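Local coordinates for ABC transporter, substrate binding protein (Polyamine) (Agrobacterium tumefaciens, PDB 4EUO) that binds gamma-aminobutanoic acid in the periplasm as the solute-binding protein of an ABC transporter, selecting this ligand for probable uptake into the cell, at residues 121-126 and 167-172; 133-138 and 177-182; 143-148 and 220-225; 161-166 and 305-310. All coordinates share one frame; numbering follows the deposited sequence.

Contact 1 (121-126 and 167-172); sequences DLFDTA and KKLDTI
L122, the last helical residue of helix 119-122, only grazes the far segment: its carbonyl O lies 4.4 Å from I172 CD1. F123, the first residue to leave helical geometry, carries the contact. With CG anti to its carbonyl carbon (chi1 -81°), its ring reaches between three side chains of 167-172. I172 CD1 sits over one face, 3.9 Å from the ring centroid and shifted toward the rim, a CH-pi contact. L169 CD2 meets the ring edge at CE1, 3.8 Å away, and the aliphatic part of K168 approaches obliquely, CG beside CD1 and CE beside CB. The packing joins the loop after one helix to the last part of helix 162-170 and the residues that follow it, within one lobe of a two-lobed periplasmic binding protein; A146 and A149 of helix 142-149 also touch the F123 side chain. The F123 carbonyl O accepts from a water at 2.8 Å. That water also donates to T171 OG1 and accepts from K168 NZ, linking the segments through three polar atoms. T171 OG1 in turn gives its proton to K168 O at 2.7 Å, which fixes the hydroxyl's direction. Further on, T125 CG2 packs against I172 CG2 at 3.7 Å, at the partly exposed border of the contact.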
loop_
_atom_site.group_PDB
_atom_site.type_symbol
_atom_site.label_atom_id
_atom_site.label_comp_id
_atom_site.label_asym_id
_atom_site.label_seq_id
_atom_site.Cartn_x
_atom_site.Cartn_y
_atom_site.Cartn_z
ATOM N N ASP A 121 19.331 5.806 -10.127
ATOM C CA ASP A 121 19.729 7.077 -9.519
ATOM C C ASP A 121 19.593 7.026 -8.000
ATOM O O ASP A 121 20.467 7.498 -7.259
ATOM C CB ASP A 121 18.849 8.224 -10.022
ATOM C CG ASP A 121 18.935 8.551 -11.503
ATOM O OD1 ASP A 121 19.965 8.186 -12.141
ATOM O OD2 ASP A 121 17.988 9.166 -12.017
ATOM N N LEU A 122 18.452 6.445 -7.528
ATOM C CA LEU A 122 18.204 6.415 -6.088
ATOM C C LEU A 122 19.260 5.585 -5.370
ATOM O O LEU A 122 19.549 5.843 -4.190
ATOM C CB LEU A 122 16.786 5.844 -5.850
ATOM C CG LEU A 122 16.302 5.882 -4.413
ATOM C CD1 LEU A 122 16.281 7.316 -3.849
ATOM C CD2 LEU A 122 14.953 5.259 -4.286
ATOM N N PHE A 123 19.876 4.636 -6.061
ATOM C CA PHE A 123 20.925 3.808 -5.497
ATOM C C PHE A 123 22.336 4.376 -5.764
ATOM O O PHE A 123 23.304 3.722 -5.406
ATOM C CB PHE A 123 20.796 2.355 -5.985
ATOM C CG PHE A 123 19.756 1.569 -5.207
ATOM C CD1 PHE A 123 20.140 0.627 -4.264
ATOM C CD2 PHE A 123 18.403 1.767 -5.432
ATOM C CE1 PHE A 123 19.183 -0.079 -3.525
ATOM C CE2 PHE A 123 17.444 1.048 -4.711
ATOM C CZ PHE A 123 17.842 0.129 -3.767
ATOM N N ASP A 124 22.431 5.603 -6.311
ATOM C CA ASP A 124 23.743 6.191 -6.620
ATOM C C ASP A 124 24.011 7.333 -5.643
ATOM O O ASP A 124 23.600 8.456 -5.877
ATOM C CB ASP A 124 23.803 6.655 -8.085
ATOM C CG ASP A 124 25.190 7.039 -8.557
ATOM O OD1 ASP A 124 25.998 7.458 -7.721
ATOM O OD2 ASP A 124 25.443 6.965 -9.789
ATOM N N THR A 125 24.700 7.017 -4.545
ATOM C CA THR A 125 25.039 8.013 -3.526
ATOM C C THR A 125 26.126 8.996 -3.955
ATOM O O THR A 125 26.208 10.064 -3.363
ATOM C CB THR A 125 25.398 7.342 -2.207
ATOM O OG1 THR A 125 26.540 6.500 -2.410
ATOM C CG2 THR A 125 24.240 6.548 -1.629
ATOM N N ALA A 126 26.932 8.669 -4.986
ATOM C CA ALA A 126 27.956 9.622 -5.435
ATOM C C ALA A 126 27.291 10.763 -6.197
ATOM O O ALA A 126 27.571 11.935 -5.948
ATOM C CB ALA A 126 28.963 8.924 -6.324
ATOM N N LYS A 167 22.875 -7.539 -1.683
ATOM C CA LYS A 167 24.187 -6.961 -2.029
ATOM C C LYS A 167 24.031 -5.548 -2.580
ATOM O O LYS A 167 24.823 -4.668 -2.241
ATOM C CB LYS A 167 24.914 -7.839 -3.059
ATOM C CG LYS A 167 25.472 -9.100 -2.417
ATOM C CD LYS A 167 26.212 -9.997 -3.405
ATOM C CE LYS A 167 26.831 -11.194 -2.724
ATOM N NZ LYS A 167 27.462 -12.120 -3.707
ATOM N N LYS A 168 22.991 -5.304 -3.396
ATOM C CA LYS A 168 22.752 -3.977 -3.937
ATOM C C LYS A 168 22.340 -3.003 -2.805
ATOM O O LYS A 168 22.822 -1.873 -2.740
ATOM C CB LYS A 168 21.675 -4.021 -5.040
ATOM C CG LYS A 168 21.413 -2.664 -5.732
ATOM C CD LYS A 168 22.671 -2.043 -6.382
ATOM C CE LYS A 168 22.235 -0.949 -7.300
ATOM N NZ LYS A 168 23.402 -0.226 -7.871
ATOM N N LEU A 169 21.461 -3.443 -1.905
ATOM C CA LEU A 169 21.081 -2.612 -0.753
ATOM C C LEU A 169 22.281 -2.302 0.152
ATOM O O LEU A 169 22.384 -1.197 0.661
ATOM C CB LEU A 169 19.959 -3.262 0.065
ATOM C CG LEU A 169 18.606 -3.163 -0.623
ATOM C CD1 LEU A 169 17.688 -4.297 -0.147
ATOM C CD2 LEU A 169 17.977 -1.789 -0.384
ATOM N N ASP A 170 23.220 -3.263 0.304
ATOM C CA ASP A 170 24.418 -3.031 1.124
ATOM C C ASP A 170 25.219 -1.847 0.626
ATOM O O ASP A 170 25.857 -1.180 1.455
ATOM C CB ASP A 170 25.305 -4.270 1.092
ATOM C CG ASP A 170 24.881 -5.365 2.038
ATOM O OD1 ASP A 170 24.025 -5.098 2.907
ATOM O OD2 ASP A 170 25.411 -6.500 1.916
ATOM N N THR A 171 25.205 -1.558 -0.701
ATOM C CA THR A 171 25.985 -0.436 -1.227
ATOM C C THR A 171 25.509 0.925 -0.716
ATOM O O THR A 171 26.257 1.915 -0.807
ATOM C CB THR A 171 26.023 -0.445 -2.764
ATOM O OG1 THR A 171 24.742 -0.078 -3.297
ATOM C CG2 THR A 171 26.509 -1.765 -3.361
ATOM N N ILE A 172 24.253 1.008 -0.196
ATOM C CA ILE A 172 23.715 2.282 0.273
ATOM C C ILE A 172 23.154 2.177 1.678
ATOM O O ILE A 172 22.580 3.158 2.148
ATOM C CB ILE A 172 22.609 2.812 -0.688
ATOM C CG1 ILE A 172 21.365 1.889 -0.702
ATOM C CG2 ILE A 172 23.165 3.016 -2.101
ATOM C CD1 ILE A 172 20.087 2.589 -1.209
HETATM O O HOH W 1 24.435 1.171 -5.688
#

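Contact 2 (133-138 and 177-182); sequences TFYKWS and IWWSGG
Y135 and W179 pair in parallel register, their rings in an offset stack with centroids 4.5 Å apart and planes at 28°. W179 CG stands between its backbone N and carbonyl carbon (chi1 54°), and the indole lies across the neighbouring strand: Y135 CA sits over its five-membered ring, 3.8 Å from the centroid. At the indole edge, CD1 comes 3.1 Å from T133 OG1. That hydroxyl, anti to its own backbone N, donates to I177 O at 2.7 Å. W179 N to F134 O and K136 N to W179 O, both 2.9 Å, bind the strands on either side of the Y135 pairing. Beyond them W137 NE1 meets a lone pair of S180 O, which lies near the indole plane, though the N-H is bent (136°). W179 NE1 bonds S198 O, and Y135 OH bonds E60, a gamma-aminobutanoic acid pocket residue, which puts this sheet edge beside the binding site. Strand 132-135 lies between strands 176-179 and 196-200, with helix 182-190 touching T133 and W179 and helix 301-313 touching W178.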
loop_
_atom_site.group_PDB
_atom_site.type_symbol
_atom_site.label_atom_id
_atom_site.label_comp_id
_atom_site.label_asym_id
_atom_site.label_seq_id
_atom_site.Cartn_x
_atom_site.Cartn_y
_atom_site.Cartn_z
ATOM N N THR A 133 15.118 7.287 1.720
ATOM C CA THR A 133 14.191 6.532 2.573
ATOM C C THR A 133 13.475 5.412 1.848
ATOM O O THR A 133 13.093 5.529 0.672
ATOM C CB THR A 133 13.246 7.518 3.309
ATOM O OG1 THR A 133 12.470 6.780 4.249
ATOM C CG2 THR A 133 12.290 8.259 2.412
ATOM N N PHE A 134 13.307 4.317 2.569
ATOM C CA PHE A 134 12.650 3.100 2.074
ATOM C C PHE A 134 11.785 2.549 3.184
ATOM O O PHE A 134 12.073 2.778 4.378
ATOM C CB PHE A 134 13.698 2.041 1.729
ATOM C CG PHE A 134 14.509 2.369 0.503
ATOM C CD1 PHE A 134 14.014 2.112 -0.775
ATOM C CD2 PHE A 134 15.779 2.914 0.619
ATOM C CE1 PHE A 134 14.781 2.391 -1.914
ATOM C CE2 PHE A 134 16.516 3.251 -0.526
ATOM C CZ PHE A 134 16.029 2.960 -1.778
ATOM N N TYR A 135 10.797 1.737 2.791
ATOM C CA TYR A 135 9.865 1.107 3.731
ATOM C C TYR A 135 10.586 0.118 4.619
ATOM O O TYR A 135 11.333 -0.747 4.151
ATOM C CB TYR A 135 8.789 0.426 2.906
ATOM C CG TYR A 135 7.590 -0.145 3.620
ATOM C CD1 TYR A 135 7.042 0.493 4.727
ATOM C CD2 TYR A 135 6.903 -1.231 3.084
ATOM C CE1 TYR A 135 5.866 0.032 5.312
ATOM C CE2 TYR A 135 5.715 -1.683 3.649
ATOM C CZ TYR A 135 5.193 -1.023 4.736
ATOM O OH TYR A 135 4.012 -1.462 5.280
ATOM N N LYS A 136 10.306 0.215 5.923
ATOM C CA LYS A 136 10.981 -0.616 6.889
ATOM C C LYS A 136 10.599 -2.077 6.880
ATOM O O LYS A 136 11.444 -2.956 7.170
ATOM C CB LYS A 136 10.676 -0.038 8.289
ATOM C CG LYS A 136 11.477 -0.677 9.430
ATOM C CD LYS A 136 11.231 0.122 10.713
ATOM C CE LYS A 136 11.813 -0.523 11.951
ATOM N NZ LYS A 136 13.287 -0.685 11.838
ATOM N N TRP A 137 9.321 -2.356 6.643
ATOM C CA TRP A 137 8.756 -3.682 6.871
ATOM C C TRP A 137 8.836 -4.590 5.682
ATOM O O TRP A 137 8.805 -4.135 4.533
ATOM C CB TRP A 137 7.300 -3.553 7.368
ATOM C CG TRP A 137 7.140 -2.609 8.526
ATOM C CD1 TRP A 137 6.442 -1.438 8.542
ATOM C CD2 TRP A 137 7.745 -2.734 9.819
ATOM N NE1 TRP A 137 6.560 -0.831 9.771
ATOM C CE2 TRP A 137 7.373 -1.594 10.567
ATOM C CE3 TRP A 137 8.563 -3.701 10.417
ATOM C CZ2 TRP A 137 7.790 -1.392 11.893
ATOM C CZ3 TRP A 137 8.996 -3.493 11.730
ATOM C CH2 TRP A 137 8.600 -2.352 12.449
ATOM N N SER A 138 8.949 -5.896 5.937
ATOM C CA SER A 138 9.025 -6.861 4.855
ATOM C C SER A 138 7.762 -6.839 4.029
ATOM O O SER A 138 6.681 -7.178 4.514
ATOM C CB SER A 138 9.259 -8.266 5.401
ATOM O OG SER A 138 9.477 -9.149 4.309
ATOM N N ILE A 177 17.337 5.863 5.743
ATOM C CA ILE A 177 16.527 6.130 6.919
ATOM C C ILE A 177 15.196 5.406 6.577
ATOM O O ILE A 177 14.582 5.698 5.529
ATOM C CB ILE A 177 16.278 7.619 7.196
ATOM C CG1 ILE A 177 17.601 8.340 7.500
ATOM C CG2 ILE A 177 15.286 7.768 8.392
ATOM C CD1 ILE A 177 17.457 9.806 7.732
ATOM N N TRP A 178 14.767 4.482 7.412
ATOM C CA TRP A 178 13.582 3.692 7.121
ATOM C C TRP A 178 12.313 4.404 7.509
ATOM O O TRP A 178 12.307 5.136 8.502
ATOM C CB TRP A 178 13.663 2.366 7.892
ATOM C CG TRP A 178 14.902 1.592 7.583
ATOM C CD1 TRP A 178 16.055 1.543 8.334
ATOM C CD2 TRP A 178 15.111 0.736 6.462
ATOM N NE1 TRP A 178 16.969 0.709 7.734
ATOM C CE2 TRP A 178 16.418 0.208 6.571
ATOM C CE3 TRP A 178 14.323 0.380 5.339
ATOM C CZ2 TRP A 178 16.948 -0.671 5.618
ATOM C CZ3 TRP A 178 14.849 -0.494 4.409
ATOM C CH2 TRP A 178 16.149 -1.005 4.547
ATOM N N TRP A 179 11.238 4.214 6.715
ATOM C CA TRP A 179 9.921 4.733 7.115
ATOM C C TRP A 179 9.064 3.562 7.555
ATOM O O TRP A 179 8.929 2.547 6.859
ATOM C CB TRP A 179 9.217 5.624 6.055
ATOM C CG TRP A 179 9.036 5.077 4.666
ATOM C CD1 TRP A 179 9.880 5.245 3.610
ATOM C CD2 TRP A 179 7.890 4.383 4.158
ATOM N NE1 TRP A 179 9.340 4.694 2.470
ATOM C CE2 TRP A 179 8.124 4.143 2.783
ATOM C CE3 TRP A 179 6.677 3.965 4.720
ATOM C CZ2 TRP A 179 7.180 3.533 1.957
ATOM C CZ3 TRP A 179 5.736 3.370 3.895
ATOM C CH2 TRP A 179 6.006 3.125 2.540
ATOM N N SER A 180 8.484 3.718 8.766
ATOM C CA SER A 180 7.632 2.675 9.350
ATOM C C SER A 180 6.200 2.765 8.896
ATOM O O SER A 180 5.457 1.795 9.044
ATOM C CB SER A 180 7.642 2.790 10.867
ATOM O OG SER A 180 8.941 2.492 11.341
ATOM N N GLY A 181 5.791 3.927 8.452
ATOM C CA GLY A 181 4.417 4.140 8.036
ATOM C C GLY A 181 4.324 5.364 7.175
ATOM O O GLY A 181 5.311 6.071 6.951
ATOM N N GLY A 182 3.116 5.633 6.710
ATOM C CA GLY A 182 2.904 6.691 5.736
ATOM C C GLY A 182 3.275 8.077 6.202
ATOM O O GLY A 182 3.980 8.800 5.508
HETATM O O HOH W 2 3.416 0.319 8.021
#

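Contact 3 (143-148 and 220-225); sequences IEAALL and QNITAA
I222 CD1 is the point where strand 215-229 presses into helix 142-149. It lies 3.8 Å from the backbone N of A145 and 3.9 Å from A145 CB, and E144 CB approaches less closely. I222 CG1 is anti to the carbonyl carbon (chi1 -60°), which sets it on the helix side, 4.1 Å from L148 CD1. L148 reaches toward I222 tip to tip, its CD1 4.1 Å from I222 CD1. In this buried half the side chains that meet are apolar: one isoleucine end against a helix surface made shallow by alanine, with a leucine beside it.

The other half, at the partly exposed Q220, is more open to solvent and partly polar. The extended glutamine slides past L148 in the opposite direction, bringing NE2 to 3.8 Å from L148 CD2. A water then bridges the two, donating to L148 O at 2.8 Å and accepting from Q220 NE2, so the amide end is joined to the helix backbone through solvent rather than directly. At the far end the buried carboxylate of E144 is satisfied from elsewhere, OE2 by Y158 and W297 and OE1 by the backbone N of G141.

The arrangement is a helix laid over a sheet: the axes of helix 143-148 and strand 221-225 come within 9.8 Å, their directions 151° apart. Strand 215-229 is bonded here between strands 96-107 and 289-291, V290 of the latter touching L148 and Q220, while helix 162-170 packs on the helix through I143, A146 and L147.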
loop_
_atom_site.group_PDB
_atom_site.type_symbol
_atom_site.label_atom_id
_atom_site.label_comp_id
_atom_site.label_asym_id
_atom_site.label_seq_id
_atom_site.Cartn_x
_atom_site.Cartn_y
_atom_site.Cartn_z
ATOM N N ILE A 143 12.972 -4.767 -2.317
ATOM C CA ILE A 143 13.818 -5.771 -2.964
ATOM C C ILE A 143 13.715 -5.610 -4.485
ATOM O O ILE A 143 14.735 -5.623 -5.172
ATOM C CB ILE A 143 13.395 -7.168 -2.456
ATOM C CG1 ILE A 143 13.889 -7.362 -1.004
ATOM C CG2 ILE A 143 13.931 -8.284 -3.403
ATOM C CD1 ILE A 143 13.208 -8.462 -0.239
ATOM N N GLU A 144 12.501 -5.442 -5.016
ATOM C CA GLU A 144 12.337 -5.250 -6.448
ATOM C C GLU A 144 13.039 -3.973 -6.919
ATOM O O GLU A 144 13.733 -4.000 -7.937
ATOM C CB GLU A 144 10.849 -5.183 -6.819
ATOM C CG GLU A 144 10.069 -6.500 -6.703
ATOM C CD GLU A 144 9.546 -6.887 -5.334
ATOM O OE1 GLU A 144 9.892 -6.245 -4.314
ATOM O OE2 GLU A 144 8.731 -7.841 -5.303
ATOM N N ALA A 145 12.933 -2.881 -6.165
ATOM C CA ALA A 145 13.611 -1.650 -6.567
ATOM C C ALA A 145 15.126 -1.856 -6.600
ATOM O O ALA A 145 15.783 -1.360 -7.536
ATOM C CB ALA A 145 13.237 -0.523 -5.622
ATOM N N ALA A 146 15.697 -2.562 -5.609
ATOM C CA ALA A 146 17.143 -2.832 -5.596
ATOM C C ALA A 146 17.532 -3.656 -6.837
ATOM O O ALA A 146 18.559 -3.365 -7.476
ATOM C CB ALA A 146 17.492 -3.600 -4.329
ATOM N N LEU A 147 16.726 -4.646 -7.204
ATOM C CA LEU A 147 17.032 -5.484 -8.351
ATOM C C LEU A 147 16.936 -4.675 -9.630
ATOM O O LEU A 147 17.822 -4.810 -10.499
ATOM C CB LEU A 147 16.102 -6.705 -8.361
ATOM C CG LEU A 147 16.398 -7.727 -7.264
ATOM C CD1 LEU A 147 15.214 -8.634 -7.025
ATOM C CD2 LEU A 147 17.676 -8.536 -7.574
ATOM N N LEU A 148 15.915 -3.823 -9.757
ATOM C CA LEU A 148 15.792 -2.954 -10.936
ATOM C C LEU A 148 16.957 -2.002 -11.010
ATOM O O LEU A 148 17.493 -1.800 -12.111
ATOM C CB LEU A 148 14.492 -2.162 -10.905
ATOM C CG LEU A 148 13.206 -3.000 -10.991
ATOM C CD1 LEU A 148 12.007 -2.194 -10.497
ATOM C CD2 LEU A 148 12.972 -3.538 -12.401
ATOM N N GLN A 220 9.649 3.280 -13.831
ATOM C CA GLN A 220 9.634 1.914 -13.278
ATOM C C GLN A 220 8.850 1.875 -11.946
ATOM O O GLN A 220 9.197 1.128 -11.045
ATOM C CB GLN A 220 11.020 1.284 -13.116
ATOM C CG GLN A 220 11.788 1.175 -14.442
ATOM C CD GLN A 220 13.141 0.600 -14.158
ATOM O OE1 GLN A 220 13.926 1.113 -13.372
ATOM N NE2 GLN A 220 13.432 -0.549 -14.759
ATOM N N ASN A 221 7.802 2.679 -11.827
ATOM C CA ASN A 221 7.004 2.678 -10.573
ATOM C C ASN A 221 6.535 1.247 -10.331
ATOM O O ASN A 221 6.211 0.536 -11.282
ATOM C CB ASN A 221 5.874 3.673 -10.652
ATOM C CG ASN A 221 4.772 3.318 -11.612
ATOM O OD1 ASN A 221 3.769 2.691 -11.237
ATOM N ND2 ASN A 221 4.882 3.797 -12.881
ATOM N N ILE A 222 6.492 0.827 -9.057
ATOM C CA ILE A 222 6.209 -0.559 -8.716
ATOM C C ILE A 222 4.811 -0.644 -8.149
ATOM O O ILE A 222 4.539 -0.082 -7.074
ATOM C CB ILE A 222 7.262 -1.070 -7.741
ATOM C CG1 ILE A 222 8.679 -0.988 -8.349
ATOM C CG2 ILE A 222 6.912 -2.512 -7.280
ATOM C CD1 ILE A 222 9.751 -1.099 -7.255
ATOM N N THR A 223 3.913 -1.356 -8.843
ATOM C CA THR A 223 2.522 -1.431 -8.398
ATOM C C THR A 223 2.261 -2.569 -7.452
ATOM O O THR A 223 2.952 -3.602 -7.454
ATOM C CB THR A 223 1.548 -1.594 -9.576
ATOM O OG1 THR A 223 1.786 -2.848 -10.209
ATOM C CG2 THR A 223 1.698 -0.521 -10.587
ATOM N N ALA A 224 1.241 -2.373 -6.614
ATOM C CA ALA A 224 0.730 -3.366 -5.692
ATOM C C ALA A 224 -0.679 -2.930 -5.308
ATOM O O ALA A 224 -1.165 -1.916 -5.817
ATOM C CB ALA A 224 1.641 -3.515 -4.465
ATOM N N ALA A 225 -1.361 -3.709 -4.459
ATOM C CA ALA A 225 -2.687 -3.306 -4.040
ATOM C C ALA A 225 -2.881 -3.658 -2.603
ATOM O O ALA A 225 -2.305 -4.633 -2.105
ATOM C CB ALA A 225 -3.774 -3.972 -4.896
HETATM O O HOH W 3 15.924 -2.273 -14.412
#

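Contact 4 (161-166 and 305-310); sequences DLDRAF and GERWYA. With SO4 (sulfate ion), chain F.
R307 lays its side chain over the first turn of helix 162-170, where two helices of the same lobe of this binding protein pack roughly parallel, the axes of 162-166 and 305-310 at 25° and 11.6 Å apart. R307 CB starts beside the F166 ring, 4.1 Å from CE2. CD and NE then pass L162 CD1, and the bend at chi3 (59°) sets the direction of NE. CZ and NH1 continue under the same methyl: L162 CD1 rests over one face of the guanidinium, 3.5 Å from NH1 and shifted toward its rim. At the tip the polar partners gather round the guanidinium edge. NH2 forms a salt bridge to D163 OD1 at 3.0 Å, with carboxylate and guanidinium planes steeply turned against each other, and also donates to sulfate O4.

The sulfate, probably from the crystallisation liquor, occupies the helix start: L162 N gives its hydrogen to O3 and D163 N to O4. Its negative charge would be favoured there by the helix dipole and by R307, whose NH2, shared by D163 OD1 and sulfate O4, probably offsets their repulsion. D161, the N-cap residue, accepts from R164 N through OD1, met from above the carboxylate plane.

Deeper in, F166 CE1 meets W308 CE3 at 3.9 Å, the tryptophan atom lying at the edge of the phenyl ring; W311 stacks on that ring. The bond from R307 NH1 to sulfate O1 is short and nearly straight, 2.6 Å at 177°.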
loop_
_atom_site.group_PDB
_atom_site.type_symbol
_atom_site.label_atom_id
_atom_site.label_comp_id
_atom_site.label_asym_id
_atom_site.label_seq_id
_atom_site.Cartn_x
_atom_site.Cartn_y
_atom_site.Cartn_z
ATOM N N ASP A 161 15.904 -12.778 -6.633
ATOM C CA ASP A 161 17.272 -13.101 -6.265
ATOM C C ASP A 161 17.583 -12.260 -5.011
ATOM O O ASP A 161 18.035 -11.103 -5.093
ATOM C CB ASP A 161 18.218 -12.805 -7.415
ATOM C CG ASP A 161 19.634 -13.263 -7.177
ATOM O OD1 ASP A 161 20.003 -13.447 -5.995
ATOM O OD2 ASP A 161 20.416 -13.278 -8.159
ATOM N N LEU A 162 17.296 -12.833 -3.848
ATOM C CA LEU A 162 17.437 -12.097 -2.600
ATOM C C LEU A 162 18.876 -11.719 -2.315
ATOM O O LEU A 162 19.130 -10.573 -1.933
ATOM C CB LEU A 162 16.808 -12.846 -1.422
ATOM C CG LEU A 162 15.316 -13.124 -1.521
ATOM C CD1 LEU A 162 14.825 -13.830 -0.261
ATOM C CD2 LEU A 162 14.503 -11.833 -1.714
ATOM N N ASP A 163 19.839 -12.626 -2.581
ATOM C CA ASP A 163 21.250 -12.326 -2.342
ATOM C C ASP A 163 21.686 -11.152 -3.164
ATOM O O ASP A 163 22.365 -10.257 -2.652
ATOM C CB ASP A 163 22.107 -13.559 -2.657
ATOM C CG ASP A 163 22.093 -14.640 -1.591
ATOM O OD1 ASP A 163 21.597 -14.370 -0.468
ATOM O OD2 ASP A 163 22.593 -15.752 -1.871
ATOM N N ARG A 164 21.240 -11.097 -4.421
ATOM C CA ARG A 164 21.617 -9.996 -5.289
ATOM C C ARG A 164 20.987 -8.683 -4.779
ATOM O O ARG A 164 21.639 -7.640 -4.765
ATOM C CB ARG A 164 21.165 -10.301 -6.713
ATOM C CG ARG A 164 21.479 -9.220 -7.711
ATOM C CD ARG A 164 21.090 -9.667 -9.098
ATOM N NE ARG A 164 21.367 -8.621 -10.075
ATOM C CZ ARG A 164 21.299 -8.804 -11.397
ATOM N NH1 ARG A 164 20.921 -9.978 -11.895
ATOM N NH2 ARG A 164 21.606 -7.814 -12.228
ATOM N N ALA A 165 19.704 -8.729 -4.371
ATOM C CA ALA A 165 19.035 -7.547 -3.854
ATOM C C ALA A 165 19.732 -7.035 -2.605
ATOM O O ALA A 165 19.950 -5.823 -2.485
ATOM C CB ALA A 165 17.578 -7.853 -3.547
ATOM N N PHE A 166 20.092 -7.930 -1.679
ATOM C CA PHE A 166 20.741 -7.502 -0.443
ATOM C C PHE A 166 22.138 -6.945 -0.708
ATOM O O PHE A 166 22.533 -5.956 -0.078
ATOM C CB PHE A 166 20.793 -8.677 0.546
ATOM C CG PHE A 166 19.451 -9.156 1.063
ATOM C CD1 PHE A 166 18.449 -8.253 1.402
ATOM C CD2 PHE A 166 19.207 -10.508 1.261
ATOM C CE1 PHE A 166 17.203 -8.710 1.890
ATOM C CE2 PHE A 166 17.980 -10.957 1.769
ATOM C CZ PHE A 166 16.975 -10.054 2.047
ATOM N N GLY A 305 10.370 -12.634 4.811
ATOM C CA GLY A 305 10.412 -11.798 6.005
ATOM C C GLY A 305 11.599 -12.117 6.905
ATOM O O GLY A 305 12.327 -11.226 7.361
ATOM N N GLU A 306 11.844 -13.409 7.145
ATOM C CA GLU A 306 12.986 -13.828 7.986
ATOM C C GLU A 306 14.288 -13.309 7.401
ATOM O O GLU A 306 15.117 -12.733 8.111
ATOM C CB GLU A 306 13.026 -15.362 8.088
ATOM C CG GLU A 306 11.975 -15.887 9.050
ATOM C CD GLU A 306 12.021 -17.366 9.390
ATOM O OE1 GLU A 306 13.095 -17.993 9.231
ATOM O OE2 GLU A 306 10.984 -17.890 9.856
ATOM N N ARG A 307 14.465 -13.453 6.081
ATOM C CA ARG A 307 15.677 -12.994 5.406
ATOM C C ARG A 307 15.831 -11.481 5.436
ATOM O O ARG A 307 16.939 -10.964 5.605
ATOM C CB ARG A 307 15.722 -13.566 3.975
ATOM C CG ARG A 307 15.857 -15.095 4.096
ATOM C CD ARG A 307 16.154 -15.819 2.826
ATOM N NE ARG A 307 17.403 -15.368 2.213
ATOM C CZ ARG A 307 17.783 -15.728 0.997
ATOM N NH1 ARG A 307 17.018 -16.534 0.269
ATOM N NH2 ARG A 307 18.894 -15.236 0.473
ATOM N N TRP A 308 14.705 -10.766 5.229
ATOM C CA TRP A 308 14.705 -9.317 5.244
ATOM C C TRP A 308 15.143 -8.762 6.609
ATOM O O TRP A 308 16.041 -7.940 6.663
ATOM C CB TRP A 308 13.302 -8.815 4.858
ATOM C CG TRP A 308 13.107 -7.340 5.040
ATOM C CD1 TRP A 308 12.493 -6.712 6.084
ATOM C CD2 TRP A 308 13.609 -6.305 4.183
ATOM N NE1 TRP A 308 12.514 -5.339 5.893
ATOM C CE2 TRP A 308 13.203 -5.068 4.736
ATOM C CE3 TRP A 308 14.303 -6.309 2.953
ATOM C CZ2 TRP A 308 13.501 -3.849 4.135
ATOM C CZ3 TRP A 308 14.607 -5.099 2.357
ATOM C CH2 TRP A 308 14.188 -3.884 2.931
ATOM N N TYR A 309 14.528 -9.242 7.693
ATOM C CA TYR A 309 14.885 -8.743 9.026
ATOM C C TYR A 309 16.284 -9.162 9.431
ATOM O O TYR A 309 16.999 -8.361 10.032
ATOM C CB TYR A 309 13.819 -9.113 10.063
ATOM C CG TYR A 309 12.491 -8.452 9.769
ATOM C CD1 TYR A 309 12.384 -7.063 9.676
ATOM C CD2 TYR A 309 11.358 -9.208 9.517
ATOM C CE1 TYR A 309 11.169 -6.460 9.369
ATOM C CE2 TYR A 309 10.142 -8.617 9.201
ATOM C CZ TYR A 309 10.059 -7.236 9.107
ATOM O OH TYR A 309 8.867 -6.666 8.752
ATOM N N ALA A 310 16.715 -10.371 9.044
ATOM C CA ALA A 310 18.089 -10.805 9.338
ATOM C C ALA A 310 19.086 -9.933 8.588
ATOM O O ALA A 310 20.074 -9.478 9.167
ATOM C CB ALA A 310 18.275 -12.260 8.961
HETATM S S SO4 F . 18.286 -16.445 -3.132
HETATM O O1 SO4 F . 17.792 -17.320 -2.095
HETATM O O2 SO4 F . 18.949 -17.260 -4.183
HETATM O O3 SO4 F . 17.186 -15.689 -3.737
HETATM O O4 SO4 F . 19.216 -15.534 -2.492
#

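In the fold
Contacts 1, 3 and 4 touch one another through helices 142-149 and 162-170; contact 2 touches contacts 1 and 4 but stays about 5 Å (nearest atoms) from contact 3. F123 of contact 1 places CZ 3.5 Å from A146 CA of contact 3, and its CE2 lies 3.8 Å from F134 CZ of contact 2. Contacts 1 and 4 share helix 162-170, whose A165 CB packs 3.7 Å from I143 CG2 of contact 3. W308 NE1 of contact 4 probably bonds K136 O of contact 2 at 2.9 Å. Contact 2 comes near the ligand: the Y135 side chain is about 5 Å from gamma-aminobutanoic acid, and its ring meets W200, a pocket residue. I222 of contact 3 is about 12 Å from the ligand.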